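Local coordinates for Ras GTPase-activating-like protein rng2 (Schizosaccharomyces pombe, PDB 1P5S), which binds actin filaments through its calponin-homology domain and is required to build the contractile F-actin ring at the division site, at residues 149-154 with 198-203. Numbering follows the deposited sequence.
With HG (mercury (II) ion), chain B.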
loop_
_atom_site.group_PDB
_atom_site.type_symbol
_atom_site.label_atom_id
_atom_site.label_comp_id
_atom_site.label_asym_id
_atom_site.label_seq_id
_atom_site.Cartn_x
_atom_site.Cartn_y
_atom_site.Cartn_z
ATOM N N VAL A 149 -3.863 1.118 4.395
ATOM C CA VAL A 149 -3.681 0.444 3.111
ATOM C C VAL A 149 -2.277 -0.152 3.056
ATOM O O VAL A 149 -2.098 -1.298 2.654
ATOM C CB VAL A 149 -3.846 1.427 1.931
ATOM C CG1 VAL A 149 -3.686 0.688 0.603
ATOM C CG2 VAL A 149 -5.214 2.099 1.995
ATOM N N ILE A 150 -1.289 0.634 3.475
ATOM C CA ILE A 150 0.101 0.181 3.483
ATOM C C ILE A 150 0.267 -0.989 4.446
ATOM O O ILE A 150 0.961 -1.967 4.146
ATOM C CB ILE A 150 1.056 1.323 3.899
ATOM C CG1 ILE A 150 0.966 2.480 2.891
ATOM C CG2 ILE A 150 2.496 0.812 4.015
ATOM C CD1 ILE A 150 1.339 2.097 1.472
ATOM N N TYR A 151 -0.366 -0.872 5.607
ATOM C CA TYR A 151 -0.323 -1.918 6.624
ATOM C C TYR A 151 -0.959 -3.178 6.045
ATOM O O TYR A 151 -0.493 -4.290 6.279
ATOM C CB TYR A 151 -1.099 -1.466 7.865
ATOM C CG TYR A 151 -1.275 -2.547 8.912
ATOM C CD1 TYR A 151 -0.201 -2.970 9.693
ATOM C CD2 TYR A 151 -2.523 -3.146 9.119
ATOM C CE1 TYR A 151 -0.359 -3.965 10.657
ATOM C CE2 TYR A 151 -2.695 -4.145 10.081
ATOM C CZ TYR A 151 -1.602 -4.544 10.844
ATOM O OH TYR A 151 -1.756 -5.516 11.805
ATOM N N CYS A 152 -2.027 -2.982 5.279
ATOM C CA CYS A 152 -2.746 -4.081 4.652
ATOM C C CYS A 152 -1.825 -4.801 3.670
ATOM O O CYS A 152 -1.790 -6.036 3.632
ATOM C CB CYS A 152 -3.988 -3.546 3.929
ATOM S SG CYS A 152 -4.891 -4.751 2.910
ATOM N N ILE A 153 -1.075 -4.026 2.890
ATOM C CA ILE A 153 -0.157 -4.606 1.926
ATOM C C ILE A 153 0.933 -5.379 2.668
ATOM O O ILE A 153 1.338 -6.461 2.233
ATOM C CB ILE A 153 0.462 -3.519 0.996
ATOM C CG1 ILE A 153 -0.630 -2.918 0.110
ATOM C CG2 ILE A 153 1.542 -4.127 0.103
ATOM C CD1 ILE A 153 -0.209 -1.648 -0.608
ATOM N N HIS A 154 1.392 -4.838 3.795
ATOM C CA HIS A 154 2.387 -5.542 4.603
ATOM C C HIS A 154 1.800 -6.867 5.075
ATOM O O HIS A 154 2.413 -7.925 4.901
ATOM C CB HIS A 154 2.816 -4.705 5.816
ATOM C CG HIS A 154 3.869 -3.684 5.503
ATOM N ND1 HIS A 154 5.086 -3.649 6.148
ATOM C CD2 HIS A 154 3.895 -2.678 4.598
ATOM C CE1 HIS A 154 5.817 -2.663 5.657
ATOM N NE2 HIS A 154 5.118 -2.060 4.714
ATOM N N PRO A 198 -0.556 2.415 11.914
ATOM C CA PRO A 198 -0.724 1.005 12.288
ATOM C C PRO A 198 0.509 0.347 12.902
ATOM O O PRO A 198 1.610 0.898 12.872
ATOM C CB PRO A 198 -1.139 0.345 10.975
ATOM C CG PRO A 198 -0.515 1.206 9.931
ATOM C CD PRO A 198 -0.695 2.599 10.457
ATOM N N ASN A 199 0.313 -0.850 13.447
ATOM C CA ASN A 199 1.393 -1.578 14.084
ATOM C C ASN A 199 2.120 -2.531 13.135
ATOM O O ASN A 199 1.815 -3.728 13.086
ATOM C CB ASN A 199 0.857 -2.353 15.285
ATOM C CG ASN A 199 1.959 -2.915 16.149
ATOM O OD1 ASN A 199 3.129 -2.909 15.769
ATOM N ND2 ASN A 199 1.591 -3.417 17.313
ATOM N N PHE A 200 3.083 -1.997 12.387
ATOM C CA PHE A 200 3.875 -2.808 11.466
ATOM C C PHE A 200 4.740 -3.822 12.201
ATOM O O PHE A 200 4.832 -4.979 11.787
ATOM C CB PHE A 200 4.765 -1.918 10.597
ATOM C CG PHE A 200 3.995 -0.977 9.722
ATOM C CD1 PHE A 200 3.610 0.270 10.192
ATOM C CD2 PHE A 200 3.613 -1.358 8.440
ATOM C CE1 PHE A 200 2.859 1.126 9.401
ATOM C CE2 PHE A 200 2.864 -0.508 7.642
ATOM C CZ PHE A 200 2.487 0.739 8.126
ATOM N N LYS A 201 5.365 -3.386 13.291
ATOM C CA LYS A 201 6.263 -4.245 14.058
ATOM C C LYS A 201 5.630 -5.558 14.478
ATOM O O LYS A 201 6.289 -6.594 14.475
ATOM C CB LYS A 201 6.773 -3.518 15.305
ATOM C CG LYS A 201 7.852 -2.489 15.034
ATOM C CD LYS A 201 8.612 -2.146 16.305
ATOM C CE LYS A 201 9.404 -3.352 16.811
ATOM N NZ LYS A 201 10.191 -3.050 18.039
ATOM N N ALA A 202 4.355 -5.510 14.847
ATOM C CA ALA A 202 3.646 -6.700 15.303
ATOM C C ALA A 202 3.443 -7.711 14.179
ATOM O O ALA A 202 3.069 -8.852 14.433
ATOM C CB ALA A 202 2.305 -6.311 15.918
ATOM N N LEU A 203 3.677 -7.292 12.939
ATOM C CA LEU A 203 3.533 -8.200 11.800
ATOM C C LEU A 203 4.744 -9.119 11.715
ATOM O O LEU A 203 4.636 -10.323 11.937
ATOM C CB LEU A 203 3.398 -7.419 10.487
ATOM C CG LEU A 203 2.115 -6.608 10.277
ATOM C CD1 LEU A 203 2.183 -5.872 8.956
ATOM C CD2 LEU A 203 0.902 -7.519 10.322
HETATM HG HG HG B . -4.704 -6.872 3.913
HETATM O O HOH W 1 0.020 -5.581 13.678
HETATM O O HOH W 2 -4.144 -9.010 4.358
#
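Phe200 puts its ring between Tyr151 and His154, side chains nearly one turn apart on helix 146-162, and each pair meets edge to face. The edge of Phe200 points at one face of the His154 imidazole, with planes at 71° and Phe200 CD2 3.6 Å from His154 ND1. Its own face receives the edge of Tyr151, with planes at 81° and the two ring centroids 5.9 Å apart. The His154 and Phe200 ring centroids are closer, at 4.8 Å. Packing continues on the buried side, where Phe200 CE2 lies 3.6 Å from Tyr151 CA and also meets Ile150 CG2. His154 NE2 is hydrogen-bonded to Arg56 O of helix 46-67, which probably helps fix the rotation of the imidazole; the Phe200 side chain also touches Arg56. Tyr151 runs out between Pro198 and Leu203 because chi1 of 172° turns CG away from the backbone N: Pro198 CG sits 3.4 Å from Tyr151 CB, and Leu203 CD1 bridges Tyr151 CE1 and His154 CB.

Toward solvent the contact is looser and wetter. No direct hydrogen bond joins the segments; instead one water links Tyr151 OH to Asn199 O, 2.6 Å from each. Exposed Asn199, just before the type I turn Phe200-Leu203, accepts at OD1 from Ala202 N inside it, 3.0 Å away and above the carbonyl plane, an Asx motif. Cys152, directed away from 198-203, binds mercury through SG, together with Phe133 O and a water.

The chain's C-terminal end is thus held on the CH-domain helix chiefly by aromatic and apolar contacts, with polar linkage across the interface left to water.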